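Local atomic coordinates of Rho guanine nucleotide exchange factor 3 (Mus musculus, PDB entry 2Z0Q), a protein that acts as a guanine nucleotide exchange factor for the small GTPases RhoA and RhoB, here represented by its DH-PH domain fragment. Residues E284-G289 against F310-F315; V248-E253 against I276-L281; K162-L167 against N189-I194. All blocks are in the same frame, centred on the assembly; numbering follows the deposited sequence.

Interaction 1. Residues E284-G289 against F310-F315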
ATOM      1  N   GLU A 284      16.785  -3.002  20.201  1.00 13.79           N
ATOM      2  CA  GLU A 284      17.622  -4.197  20.390  1.00 16.81           C
ATOM      3  C   GLU A 284      16.999  -5.373  19.665  1.00 17.18           C
ATOM      4  O   GLU A 284      15.817  -5.637  19.794  1.00 19.44           O
ATOM      5  CB  GLU A 284      17.771  -4.496  21.895  1.00 15.49           C
ATOM      6  CG  GLU A 284      18.594  -3.394  22.567  1.00 17.31           C
ATOM      7  CD  GLU A 284      18.575  -3.431  24.094  1.00 19.00           C
ATOM      8  OE1 GLU A 284      17.561  -3.850  24.666  1.00 19.08           O
ATOM      9  OE2 GLU A 284      19.588  -2.977  24.711  1.00 20.92           O
ATOM     10  N   ASP A 285      17.793  -6.080  18.885  1.00 16.86           N
ATOM     11  CA  ASP A 285      17.268  -7.226  18.155  1.00 19.11           C
ATOM     12  C   ASP A 285      17.209  -8.386  19.117  1.00 20.25           C
ATOM     13  O   ASP A 285      18.118  -8.537  19.942  1.00 24.03           O
ATOM     14  CB  ASP A 285      18.239  -7.564  17.017  1.00 22.46           C
ATOM     15  CG  ASP A 285      17.695  -8.589  16.055  1.00 26.59           C
ATOM     16  OD1 ASP A 285      16.664  -9.213  16.343  1.00 24.90           O
ATOM     17  OD2 ASP A 285      18.329  -8.756  14.987  1.00 29.87           O
ATOM     18  N   LEU A 286      16.158  -9.194  19.054  1.00 18.02           N
ATOM     19  CA  LEU A 286      16.085 -10.379  19.903  1.00 18.44           C
ATOM     20  C   LEU A 286      16.188 -11.615  19.013  1.00 18.89           C
ATOM     21  O   LEU A 286      15.512 -11.695  18.008  1.00 18.76           O
ATOM     22  CB  LEU A 286      14.768 -10.460  20.654  1.00 19.42           C
ATOM     23  CG  LEU A 286      14.597  -9.492  21.825  1.00 22.83           C
ATOM     24  CD1 LEU A 286      14.888  -8.096  21.370  1.00 26.77           C
ATOM     25  CD2 LEU A 286      13.147  -9.551  22.325  1.00 23.73           C
ATOM     26  N   GLN A 287      17.017 -12.571  19.399  1.00 19.56           N
ATOM     27  CA  GLN A 287      17.123 -13.808  18.622  1.00 21.42           C
ATOM     28  C   GLN A 287      15.863 -14.628  18.899  1.00 19.29           C
ATOM     29  O   GLN A 287      15.235 -14.480  19.939  1.00 19.48           O
ATOM     30  CB  GLN A 287      18.347 -14.611  19.068  1.00 24.13           C
ATOM     31  CG  GLN A 287      19.670 -13.989  18.702  1.00 31.93           C
ATOM     32  CD  GLN A 287      20.826 -14.888  19.110  1.00 37.43           C
ATOM     33  OE1 GLN A 287      21.029 -15.166  20.298  1.00 40.69           O
ATOM     34  NE2 GLN A 287      21.578 -15.356  18.129  1.00 40.17           N
ATOM     35  N   ASP A 288      15.491 -15.518  17.985  1.00 17.00           N
ATOM     36  CA  ASP A 288      14.324 -16.315  18.226  1.00 19.23           C
ATOM     37  C   ASP A 288      14.542 -17.162  19.473  1.00 19.55           C
ATOM     38  O   ASP A 288      15.605 -17.753  19.657  1.00 21.96           O
ATOM     39  CB  ASP A 288      14.015 -17.222  17.024  1.00 21.68           C
ATOM     40  CG  ASP A 288      13.657 -16.434  15.791  1.00 25.36           C
ATOM     41  OD1 ASP A 288      13.312 -15.244  15.917  1.00 23.04           O
ATOM     42  OD2 ASP A 288      13.703 -17.019  14.687  1.00 25.37           O
ATOM     43  N   GLY A 289      13.530 -17.172  20.324  1.00 18.26           N
ATOM     44  CA  GLY A 289      13.564 -17.895  21.569  1.00 20.42           C
ATOM     45  C   GLY A 289      14.081 -17.022  22.708  1.00 19.54           C
ATOM     46  O   GLY A 289      14.011 -17.441  23.854  1.00 20.53           O
ATOM     47  N   PHE A 310      10.936 -11.328  17.112  1.00 16.83           N
ATOM     48  CA  PHE A 310      10.754 -10.262  18.093  1.00 16.11           C
ATOM     49  C   PHE A 310      11.892  -9.255  18.090  1.00 16.42           C
ATOM     50  O   PHE A 310      13.009  -9.546  17.661  1.00 15.66           O
ATOM     51  CB  PHE A 310      10.705 -10.844  19.524  1.00 17.24           C
ATOM     52  CG  PHE A 310       9.337 -11.216  20.006  1.00 16.57           C
ATOM     53  CD1 PHE A 310       8.817 -12.500  19.783  1.00 15.54           C
ATOM     54  CD2 PHE A 310       8.581 -10.298  20.727  1.00 14.87           C
ATOM     55  CE1 PHE A 310       7.561 -12.855  20.277  1.00 16.48           C
ATOM     56  CE2 PHE A 310       7.347 -10.633  21.220  1.00 16.58           C
ATOM     57  CZ  PHE A 310       6.818 -11.923  21.000  1.00 18.90           C
ATOM     58  N   PHE A 311      11.597  -8.040  18.545  1.00 15.65           N
ATOM     59  CA  PHE A 311      12.659  -7.042  18.746  1.00 14.56           C
ATOM     60  C   PHE A 311      12.215  -6.227  19.948  1.00 15.79           C
ATOM     61  O   PHE A 311      11.047  -6.272  20.325  1.00 14.95           O
ATOM     62  CB  PHE A 311      12.940  -6.175  17.501  1.00 14.64           C
ATOM     63  CG  PHE A 311      11.762  -5.373  17.015  1.00 14.54           C
ATOM     64  CD1 PHE A 311      11.574  -4.077  17.432  1.00 16.56           C
ATOM     65  CD2 PHE A 311      10.857  -5.929  16.109  1.00 17.15           C
ATOM     66  CE1 PHE A 311      10.491  -3.310  16.945  1.00 17.50           C
ATOM     67  CE2 PHE A 311       9.785  -5.177  15.619  1.00 16.76           C
ATOM     68  CZ  PHE A 311       9.601  -3.892  16.021  1.00 16.61           C
ATOM     69  N   ARG A 312      13.154  -5.527  20.561  1.00 15.73           N
ATOM     70  CA  ARG A 312      12.851  -4.748  21.748  1.00 15.99           C
ATOM     71  C   ARG A 312      13.055  -3.257  21.536  1.00 16.17           C
ATOM     72  O   ARG A 312      14.011  -2.816  20.932  1.00 16.42           O
ATOM     73  CB  ARG A 312      13.750  -5.212  22.918  1.00 15.38           C
ATOM     74  CG  ARG A 312      13.379  -4.591  24.298  1.00 17.65           C
ATOM     75  CD  ARG A 312      14.317  -5.033  25.449  1.00 15.83           C
ATOM     76  NE  ARG A 312      14.888  -6.395  25.426  1.00 22.71           N
ATOM     77  CZ  ARG A 312      14.313  -7.490  25.915  1.00 23.10           C
ATOM     78  NH1 ARG A 312      13.112  -7.472  26.463  1.00 29.16           N
ATOM     79  NH2 ARG A 312      14.993  -8.598  25.967  1.00 23.48           N
ATOM     80  N   VAL A 313      12.118  -2.485  22.039  1.00 16.25           N
ATOM     81  CA  VAL A 313      12.236  -1.055  22.000  1.00 15.02           C
ATOM     82  C   VAL A 313      12.122  -0.584  23.445  1.00 16.11           C
ATOM     83  O   VAL A 313      11.203  -0.977  24.148  1.00 15.84           O
ATOM     84  CB  VAL A 313      11.109  -0.397  21.190  1.00 18.18           C
ATOM     85  CG1 VAL A 313      11.183   1.050  21.383  1.00 22.43           C
ATOM     86  CG2 VAL A 313      11.247  -0.728  19.670  1.00 20.52           C
ATOM     87  N   SER A 314      13.061   0.252  23.892  1.00 17.12           N
ATOM     88  CA  SER A 314      12.986   0.746  25.267  1.00 17.52           C
ATOM     89  C   SER A 314      13.270   2.257  25.307  1.00 16.76           C
ATOM     90  O   SER A 314      13.882   2.848  24.398  1.00 17.26           O
ATOM     91  CB  SER A 314      13.941  -0.062  26.165  1.00 17.74           C
ATOM     92  OG  SER A 314      15.278   0.285  25.932  1.00 23.14           O
ATOM     93  N   PHE A 315      12.783   2.873  26.360  1.00 16.77           N
ATOM     94  CA  PHE A 315      12.857   4.303  26.538  1.00 16.70           C
ATOM     95  C   PHE A 315      13.102   4.614  28.010  1.00 17.16           C
ATOM     96  O   PHE A 315      12.326   4.233  28.905  1.00 16.13           O
ATOM     97  CB  PHE A 315      11.519   4.870  26.053  1.00 17.14           C
ATOM     98  CG  PHE A 315      11.321   6.329  26.317  1.00 19.52           C
ATOM     99  CD1 PHE A 315      12.331   7.234  26.054  1.00 18.71           C
ATOM    100  CD2 PHE A 315      10.061   6.804  26.714  1.00 20.16           C
ATOM    101  CE1 PHE A 315      12.102   8.620  26.174  1.00 20.86           C
ATOM    102  CE2 PHE A 315       9.821   8.183  26.831  1.00 23.12           C
ATOM    103  CZ  PHE A 315      10.854   9.089  26.556  1.00 20.08           C
TER
HETATM  104  O   HOH W   1      15.586  -1.865  23.889  1.00 19.62           O
HETATM  105  O   HOH W   2      17.571  -6.607  24.879  1.00 34.61           O
HETATM  106  O   HOH W   3      13.135 -13.086  17.747  1.00 18.43           O
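Glu-284 OE1 is the polar hub on one face of this strand pair, reaching Arg-312 partly through water. Water 2 donates to OE1 and accepts from Arg-312 NE at 2.7 Å, lying at the edge of the guanidinium and in its plane. The direct ion pair from Glu-284 OE1 to Arg-312 NE is long at 3.8 Å, and the carboxylate and guanidinium planes stand 86° apart, so the link probably relies more on the water than on direct contact. Water 1 makes a weaker bond to OE1 and continues to Ser-314 OG. The Arg-312 chain is bent at its third torsion (chi3 -34°, about CG-CD), which brings NE round toward Glu-284 OE1 and water 2; CD2 of Leu-286 lies over one face of the guanidinium, toward its rim.

Leu-286 packs its two methyls against strand 310-315. Its CD1 presses on Arg-312 N at 3.2 Å and on Arg-312 CB at 3.5 Å, the two chains crossing at about a right angle, while CD2 meets Phe-310 CB at 3.9 Å. An alanine here would probably leave a gap beside Arg-312 CB and Phe-310 CB and let the guanidinium turn more freely.

Glu-284 N bonds Arg-312 O at 2.9 Å, and Arg-312 N returns a nearly straight bond (172°) to Glu-284 O. Beyond them Leu-286 N reaches Phe-310 O only weakly, and water 3 takes over, joining Leu-286 O, Asp-288 OD1 and Phe-310 N. On the opposite face, with Phe-311, Asp-285 forms a salt bridge to Lys-334, which also bonds Phe-310 O; Phe-311 packs on Leu-338 and Ile-341 of helix 331-345. Antiparallel strands packed under a C-terminal helix are characteristic of the PH-domain fold, a beta-sandwich capped by that helix.

Interaction 2. Residues V248-E253 against I276-L281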
ATOM      1  N   VAL A 248       1.518  -0.006  15.764  1.00 15.98           N
ATOM      2  CA  VAL A 248       2.610   0.894  16.048  1.00 14.46           C
ATOM      3  C   VAL A 248       2.892   1.826  14.870  1.00 14.41           C
ATOM      4  O   VAL A 248       2.882   1.408  13.722  1.00 14.73           O
ATOM      5  CB  VAL A 248       3.865   0.077  16.416  1.00 14.40           C
ATOM      6  CG1 VAL A 248       5.025   0.985  16.687  1.00 14.08           C
ATOM      7  CG2 VAL A 248       3.550  -0.805  17.625  1.00 17.77           C
ATOM      8  N   PHE A 249       3.183   3.065  15.199  1.00 14.37           N
ATOM      9  CA  PHE A 249       3.438   4.110  14.211  1.00 16.05           C
ATOM     10  C   PHE A 249       4.811   4.745  14.408  1.00 15.13           C
ATOM     11  O   PHE A 249       5.104   5.329  15.461  1.00 16.21           O
ATOM     12  CB  PHE A 249       2.392   5.232  14.361  1.00 16.07           C
ATOM     13  CG  PHE A 249       0.976   4.785  14.109  1.00 17.12           C
ATOM     14  CD1 PHE A 249       0.463   4.724  12.813  1.00 16.99           C
ATOM     15  CD2 PHE A 249       0.157   4.413  15.170  1.00 18.01           C
ATOM     16  CE1 PHE A 249      -0.846   4.299  12.578  1.00 17.30           C
ATOM     17  CE2 PHE A 249      -1.125   3.994  14.944  1.00 17.48           C
ATOM     18  CZ  PHE A 249      -1.647   3.935  13.639  1.00 19.28           C
ATOM     19  N   LEU A 250       5.647   4.646  13.380  1.00 16.68           N
ATOM     20  CA  LEU A 250       6.932   5.287  13.419  1.00 15.98           C
ATOM     21  C   LEU A 250       6.855   6.581  12.580  1.00 18.37           C
ATOM     22  O   LEU A 250       6.925   6.542  11.349  1.00 18.08           O
ATOM     23  CB  LEU A 250       8.026   4.381  12.823  1.00 17.23           C
ATOM     24  CG  LEU A 250       9.401   5.087  12.752  1.00 17.90           C
ATOM     25  CD1 LEU A 250       9.927   5.436  14.163  1.00 19.06           C
ATOM     26  CD2 LEU A 250      10.373   4.188  12.025  1.00 20.87           C
ATOM     27  N   PHE A 251       6.675   7.711  13.251  1.00 19.22           N
ATOM     28  CA  PHE A 251       6.690   8.998  12.554  1.00 21.21           C
ATOM     29  C   PHE A 251       8.194   9.328  12.483  1.00 23.73           C
ATOM     30  O   PHE A 251       8.992   8.712  13.181  1.00 21.81           O
ATOM     31  CB  PHE A 251       5.924  10.053  13.363  1.00 21.58           C
ATOM     32  CG  PHE A 251       4.429   9.835  13.368  1.00 22.35           C
ATOM     33  CD1 PHE A 251       3.646  10.196  12.262  1.00 22.40           C
ATOM     34  CD2 PHE A 251       3.810   9.269  14.475  1.00 21.70           C
ATOM     35  CE1 PHE A 251       2.256   9.997  12.262  1.00 23.08           C
ATOM     36  CE2 PHE A 251       2.433   9.061  14.496  1.00 21.63           C
ATOM     37  CZ  PHE A 251       1.645   9.429  13.380  1.00 22.03           C
ATOM     38  N   GLN A 252       8.602  10.298  11.659  1.00 24.69           N
ATOM     39  CA  GLN A 252      10.030  10.558  11.535  1.00 27.15           C
ATOM     40  C   GLN A 252      10.788  10.733  12.839  1.00 25.25           C
ATOM     41  O   GLN A 252      11.889  10.200  13.006  1.00 26.47           O
ATOM     42  CB  GLN A 252      10.274  11.794  10.670  1.00 30.13           C
ATOM     43  CG  GLN A 252      11.748  12.006  10.304  1.00 36.86           C
ATOM     44  CD  GLN A 252      12.250  10.947   9.349  1.00 39.27           C
ATOM     45  OE1 GLN A 252      12.699   9.882   9.769  1.00 40.26           O
ATOM     46  NE2 GLN A 252      12.158  11.229   8.039  1.00 42.07           N
ATOM     47  N   GLU A 253      10.195  11.458  13.779  1.00 23.29           N
ATOM     48  CA  GLU A 253      10.881  11.733  15.024  1.00 23.29           C
ATOM     49  C   GLU A 253      10.287  11.107  16.282  1.00 21.14           C
ATOM     50  O   GLU A 253      10.814  11.318  17.370  1.00 20.42           O
ATOM     51  CB  GLU A 253      10.976  13.253  15.215  1.00 25.96           C
ATOM     52  CG  GLU A 253      11.751  13.950  14.077  1.00 29.52           C
ATOM     53  CD  GLU A 253      11.900  15.436  14.332  1.00 33.86           C
ATOM     54  OE1 GLU A 253      12.487  15.788  15.372  1.00 34.55           O
ATOM     55  OE2 GLU A 253      11.417  16.247  13.514  1.00 36.21           O
ATOM     56  N   ILE A 276       7.433   7.624  22.331  1.00 15.54           N
ATOM     57  CA  ILE A 276       8.876   7.534  22.488  1.00 15.68           C
ATOM     58  C   ILE A 276       9.611   8.318  21.380  1.00 16.44           C
ATOM     59  O   ILE A 276       9.577   7.939  20.211  1.00 17.21           O
ATOM     60  CB  ILE A 276       9.351   6.043  22.446  1.00 16.26           C
ATOM     61  CG1 ILE A 276       8.716   5.277  23.624  1.00 17.29           C
ATOM     62  CG2 ILE A 276      10.892   5.961  22.456  1.00 17.30           C
ATOM     63  CD1 ILE A 276       8.912   3.785  23.492  1.00 18.97           C
ATOM     64  N   PRO A 277      10.291   9.416  21.741  1.00 17.64           N
ATOM     65  CA  PRO A 277      11.029  10.208  20.738  1.00 19.65           C
ATOM     66  C   PRO A 277      12.082   9.310  20.119  1.00 19.82           C
ATOM     67  O   PRO A 277      12.714   8.533  20.833  1.00 19.96           O
ATOM     68  CB  PRO A 277      11.665  11.341  21.565  1.00 20.20           C
ATOM     69  CG  PRO A 277      10.804  11.478  22.747  1.00 21.48           C
ATOM     70  CD  PRO A 277      10.367  10.022  23.069  1.00 17.73           C
ATOM     71  N   VAL A 278      12.269   9.401  18.804  1.00 19.70           N
ATOM     72  CA  VAL A 278      13.242   8.559  18.126  1.00 21.97           C
ATOM     73  C   VAL A 278      14.665   8.805  18.643  1.00 22.24           C
ATOM     74  O   VAL A 278      15.448   7.859  18.703  1.00 21.30           O
ATOM     75  CB  VAL A 278      13.160   8.751  16.571  1.00 22.56           C
ATOM     76  CG1 VAL A 278      14.377   8.169  15.872  1.00 23.30           C
ATOM     77  CG2 VAL A 278      11.882   8.014  16.041  1.00 22.24           C
ATOM     78  N   LYS A 279      14.983  10.037  19.057  1.00 22.15           N
ATOM     79  CA  LYS A 279      16.338  10.330  19.577  1.00 24.05           C
ATOM     80  C   LYS A 279      16.624   9.556  20.874  1.00 24.68           C
ATOM     81  O   LYS A 279      17.789   9.373  21.241  1.00 23.89           O
ATOM     82  CB  LYS A 279      16.515  11.825  19.882  1.00 26.68           C
ATOM     83  CG  LYS A 279      15.592  12.351  20.963  1.00 28.35           C
ATOM     84  CD  LYS A 279      16.012  13.741  21.490  1.00 34.88           C
ATOM     85  CE  LYS A 279      15.163  14.128  22.728  1.00 35.31           C
ATOM     86  NZ  LYS A 279      15.693  15.348  23.418  1.00 40.05           N
ATOM     87  N   ASP A 280      15.565   9.138  21.567  1.00 22.67           N
ATOM     88  CA  ASP A 280      15.714   8.399  22.830  1.00 22.66           C
ATOM     89  C   ASP A 280      15.261   6.938  22.717  1.00 20.68           C
ATOM     90  O   ASP A 280      15.070   6.266  23.728  1.00 22.31           O
ATOM     91  CB  ASP A 280      14.885   9.046  23.935  1.00 24.42           C
ATOM     92  CG  ASP A 280      15.169  10.533  24.099  1.00 28.49           C
ATOM     93  OD1 ASP A 280      16.356  10.908  24.175  1.00 30.19           O
ATOM     94  OD2 ASP A 280      14.187  11.310  24.163  1.00 29.22           O
ATOM     95  N   LEU A 281      15.066   6.444  21.508  1.00 19.04           N
ATOM     96  CA  LEU A 281      14.564   5.076  21.347  1.00 17.84           C
ATOM     97  C   LEU A 281      15.732   4.086  21.226  1.00 18.93           C
ATOM     98  O   LEU A 281      16.522   4.162  20.290  1.00 22.00           O
ATOM     99  CB  LEU A 281      13.664   5.029  20.101  1.00 19.29           C
ATOM    100  CG  LEU A 281      12.849   3.786  19.709  1.00 19.49           C
ATOM    101  CD1 LEU A 281      12.018   4.075  18.448  1.00 22.72           C
ATOM    102  CD2 LEU A 281      13.820   2.633  19.433  1.00 19.41           C
TER
HETATM  103  O   HOH W   4      13.216  12.457  18.427  1.00 22.71           O
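Glu-253 O and Val-278 N make the one direct hydrogen bond between these segments, 2.8 Å long and straight at the hydrogen (177°). The donor stands well above the carbonyl plane, 52° out of it. The same oxygen is gripped twice more: water 4 donates to it at 2.9 Å while accepting from Lys-279 N, and Pro-277 CA lies 3.6 Å away in a CA-H...O contact. The water thus bridges to the first turn of the 3-10 segment at 278-279, a turn closed by Asp-280 N bonding to Pro-277 O.

The apolar part is small. Leu-250 CD1 touches Val-278 CG2 at 3.7 Å, the side chains crossing at about a right angle. Val-278 has CG1 anti to its backbone N (chi1 165°), leaving CG2 beside that N, where it also rests 3.5 Å from Glu-253 C and covers the flank of the bonded carbonyl.

Residues 252-253 form the turn from strand 245-251 into strand 254-263, and the latter pairs with strand 276-277. Helix 331-345 closes over both segments: Leu-250 packs on Cys-340, Leu-281 on Ile-341, and Lys-345 bonds the carbonyls of Val-278 and Leu-281.

Interaction 3. Residues K162-L167 against N189-I194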
ATOM      1  N   LYS A 162       4.103   1.176 -12.623  1.00 17.28           N
ATOM      2  CA  LYS A 162       4.761   0.378 -13.635  1.00 16.27           C
ATOM      3  C   LYS A 162       4.651   0.952 -15.039  1.00 14.21           C
ATOM      4  O   LYS A 162       5.362   0.514 -15.940  1.00 13.08           O
ATOM      5  CB  LYS A 162       4.192  -1.049 -13.630  1.00 19.10           C
ATOM      6  CG  LYS A 162       5.135  -2.078 -14.249  1.00 26.35           C
ATOM      7  CD  LYS A 162       4.596  -3.515 -14.076  1.00 29.84           C
ATOM      8  CE  LYS A 162       5.485  -4.526 -14.805  1.00 32.12           C
ATOM      9  NZ  LYS A 162       4.835  -5.862 -14.810  1.00 34.62           N
ATOM     10  N   TYR A 163       3.821   1.981 -15.255  1.00 13.07           N
ATOM     11  CA  TYR A 163       3.691   2.450 -16.638  1.00 13.36           C
ATOM     12  C   TYR A 163       5.014   2.964 -17.255  1.00 13.11           C
ATOM     13  O   TYR A 163       5.306   2.693 -18.412  1.00 11.73           O
ATOM     14  CB  TYR A 163       2.600   3.533 -16.768  1.00 13.04           C
ATOM     15  CG  TYR A 163       1.190   2.984 -16.927  1.00 15.22           C
ATOM     16  CD1 TYR A 163       0.883   2.081 -17.955  1.00 14.53           C
ATOM     17  CD2 TYR A 163       0.161   3.375 -16.068  1.00 15.56           C
ATOM     18  CE1 TYR A 163      -0.393   1.584 -18.121  1.00 16.18           C
ATOM     19  CE2 TYR A 163      -1.107   2.891 -16.224  1.00 13.95           C
ATOM     20  CZ  TYR A 163      -1.391   1.986 -17.253  1.00 16.12           C
ATOM     21  OH  TYR A 163      -2.663   1.465 -17.402  1.00 16.96           O
ATOM     22  N   PRO A 164       5.818   3.738 -16.488  1.00 13.50           N
ATOM     23  CA  PRO A 164       7.066   4.214 -17.093  1.00 13.35           C
ATOM     24  C   PRO A 164       7.925   3.026 -17.627  1.00 13.06           C
ATOM     25  O   PRO A 164       8.450   3.073 -18.745  1.00 13.31           O
ATOM     26  CB  PRO A 164       7.747   4.969 -15.940  1.00 13.86           C
ATOM     27  CG  PRO A 164       6.590   5.521 -15.167  1.00 14.22           C
ATOM     28  CD  PRO A 164       5.598   4.329 -15.162  1.00 12.90           C
ATOM     29  N   LEU A 165       8.045   1.983 -16.817  1.00 12.63           N
ATOM     30  CA  LEU A 165       8.829   0.802 -17.192  1.00 14.36           C
ATOM     31  C   LEU A 165       8.264   0.152 -18.467  1.00 13.98           C
ATOM     32  O   LEU A 165       8.999  -0.183 -19.394  1.00 12.57           O
ATOM     33  CB  LEU A 165       8.793  -0.214 -16.021  1.00 16.53           C
ATOM     34  CG  LEU A 165       9.487  -1.577 -16.200  1.00 18.60           C
ATOM     35  CD1 LEU A 165       9.705  -2.234 -14.780  1.00 19.16           C
ATOM     36  CD2 LEU A 165       8.660  -2.479 -17.073  1.00 19.70           C
ATOM     37  N   LEU A 166       6.944  -0.001 -18.501  1.00 14.32           N
ATOM     38  CA  LEU A 166       6.297  -0.652 -19.642  1.00 13.99           C
ATOM     39  C   LEU A 166       6.383   0.166 -20.922  1.00 13.71           C
ATOM     40  O   LEU A 166       6.636  -0.384 -21.998  1.00 10.63           O
ATOM     41  CB  LEU A 166       4.821  -0.923 -19.312  1.00 13.60           C
ATOM     42  CG  LEU A 166       4.486  -1.875 -18.188  1.00 17.97           C
ATOM     43  CD1 LEU A 166       2.938  -1.749 -17.837  1.00 19.43           C
ATOM     44  CD2 LEU A 166       4.831  -3.297 -18.668  1.00 18.05           C
ATOM     45  N   LEU A 167       6.149   1.482 -20.821  1.00 13.44           N
ATOM     46  CA  LEU A 167       6.235   2.310 -22.016  1.00 11.97           C
ATOM     47  C   LEU A 167       7.702   2.456 -22.452  1.00 12.38           C
ATOM     48  O   LEU A 167       7.971   2.559 -23.627  1.00 11.90           O
ATOM     49  CB  LEU A 167       5.637   3.702 -21.764  1.00 14.64           C
ATOM     50  CG  LEU A 167       4.182   3.660 -21.308  1.00 17.51           C
ATOM     51  CD1 LEU A 167       3.590   5.105 -21.372  1.00 18.50           C
ATOM     52  CD2 LEU A 167       3.373   2.709 -22.185  1.00 19.49           C
ATOM     53  N   ASN A 189       7.341  10.729 -19.559  1.00 13.37           N
ATOM     54  CA  ASN A 189       7.595  11.918 -18.695  1.00 13.12           C
ATOM     55  C   ASN A 189       6.363  12.367 -17.952  1.00 13.63           C
ATOM     56  O   ASN A 189       6.409  12.706 -16.748  1.00 12.41           O
ATOM     57  CB  ASN A 189       8.068  13.117 -19.511  1.00 13.82           C
ATOM     58  CG  ASN A 189       8.666  14.214 -18.637  1.00 20.78           C
ATOM     59  OD1 ASN A 189       9.806  14.091 -18.198  1.00 24.67           O
ATOM     60  ND2 ASN A 189       7.890  15.282 -18.352  1.00 20.41           N
ATOM     61  N   ILE A 190       5.248  12.401 -18.653  1.00 12.73           N
ATOM     62  CA  ILE A 190       4.011  12.849 -18.021  1.00 14.88           C
ATOM     63  C   ILE A 190       3.588  11.903 -16.870  1.00 14.41           C
ATOM     64  O   ILE A 190       3.207  12.357 -15.797  1.00 14.14           O
ATOM     65  CB  ILE A 190       2.891  12.927 -19.048  1.00 16.99           C
ATOM     66  CG1 ILE A 190       3.242  13.986 -20.092  1.00 18.62           C
ATOM     67  CG2 ILE A 190       1.539  13.225 -18.350  1.00 18.86           C
ATOM     68  CD1 ILE A 190       3.437  15.403 -19.570  1.00 21.93           C
ATOM     69  N   ILE A 191       3.674  10.597 -17.105  1.00 13.21           N
ATOM     70  CA  ILE A 191       3.295   9.642 -16.071  1.00 13.21           C
ATOM     71  C   ILE A 191       4.301   9.718 -14.914  1.00 13.03           C
ATOM     72  O   ILE A 191       3.908   9.588 -13.760  1.00 13.46           O
ATOM     73  CB  ILE A 191       3.179   8.200 -16.660  1.00 13.77           C
ATOM     74  CG1 ILE A 191       1.958   8.151 -17.580  1.00 16.33           C
ATOM     75  CG2 ILE A 191       2.913   7.160 -15.547  1.00 16.48           C
ATOM     76  CD1 ILE A 191       1.939   6.885 -18.453  1.00 16.53           C
ATOM     77  N   GLN A 192       5.578   9.942 -15.206  1.00 12.39           N
ATOM     78  CA  GLN A 192       6.508  10.069 -14.089  1.00 15.51           C
ATOM     79  C   GLN A 192       6.077  11.217 -13.175  1.00 16.29           C
ATOM     80  O   GLN A 192       6.172  11.108 -11.932  1.00 16.31           O
ATOM     81  CB  GLN A 192       7.923  10.296 -14.579  1.00 13.77           C
ATOM     82  CG  GLN A 192       8.493   9.035 -15.239  1.00 15.57           C
ATOM     83  CD  GLN A 192       9.845   9.279 -15.846  1.00 19.31           C
ATOM     84  OE1 GLN A 192       9.990  10.157 -16.696  1.00 18.82           O
ATOM     85  NE2 GLN A 192      10.848   8.519 -15.404  1.00 19.29           N
ATOM     86  N   GLY A 193       5.612  12.305 -13.788  1.00 14.22           N
ATOM     87  CA  GLY A 193       5.136  13.444 -13.022  1.00 15.89           C
ATOM     88  C   GLY A 193       3.878  13.145 -12.203  1.00 16.46           C
ATOM     89  O   GLY A 193       3.724  13.605 -11.071  1.00 17.48           O
ATOM     90  N   ILE A 194       2.978  12.365 -12.776  1.00 14.13           N
ATOM     91  CA  ILE A 194       1.727  12.006 -12.137  1.00 15.46           C
ATOM     92  C   ILE A 194       2.032  11.121 -10.922  1.00 16.15           C
ATOM     93  O   ILE A 194       1.501  11.339  -9.831  1.00 16.27           O
ATOM     94  CB  ILE A 194       0.796  11.228 -13.135  1.00 14.04           C
ATOM     95  CG1 ILE A 194       0.235  12.205 -14.183  1.00 15.35           C
ATOM     96  CG2 ILE A 194      -0.404  10.601 -12.395  1.00 15.19           C
ATOM     97  CD1 ILE A 194      -0.401  11.536 -15.398  1.00 13.77           C
TER
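Tyr-163 meets Ile-191 through CB, the methylene that carries its ring: Ile-191 CD1 lies oblique to the ring and touches Tyr-163 CB at 3.8 Å. The phenol leads away from helix 189-194, and its OH is hydrogen-bonded to Glu-31 OE2. The pyrrolidine ring of Pro-164 is the other ring at the contact. Its CD lies 3.9 Å from Ile-191 CG2, and its CG meets Gln-192 CG at 4.0 Å as those two side chains slide past each other in opposite directions.

Ile-191 carries most of the contact, touching Tyr-163, Pro-164 and Leu-167. With CG1 anti to the carbonyl carbon (chi1 -69°), it spreads two branches: CG2 reaches Tyr-163 CB and the proline, while CD1 serves Tyr-163 and, a turn further on, Leu-167 CD1 at 3.8 Å. Leu-167 and Ile-191 cross at about a right angle. Helix 162-167 is kinked here, the nitrogens of Pro-164 and Leu-165 lacking bonds to the preceding turn.

The two helix segments run nearly antiparallel (165°), their axes 9.0 Å apart, within the all-helical DH domain. Leu-102 packs on Ile-191 from a loop, Leu-167 also touches Ala-187 and Ile-188 of helix 180-213, and Arg-168 of helix 155-172 meets Gln-192.

In the fold
Interactions 1 and 2 belong to the PH domain and touch directly, their centres 16 Å apart. Phe-315 CE1 packs on Asp-280 CB at 3.6 Å, and Val-313 CG1 lies 3.6 Å from Leu-281 CG; side chains of strand 310-315 thus pack on segment 276-281, with helix 331-345 packing against both contacts. Interaction 3 lies in the DH domain, the exchange module of this family, about 41 Å from interaction 1 and 34 Å from interaction 2 between centres. Helix 180-213 connects the domains: it carries residues 189-194, and further along Tyr-210 meets the ring of Phe-249 in segment 248-253. A sulfate near Arg-312 of interaction 1 probably comes from the crystallisation liquor.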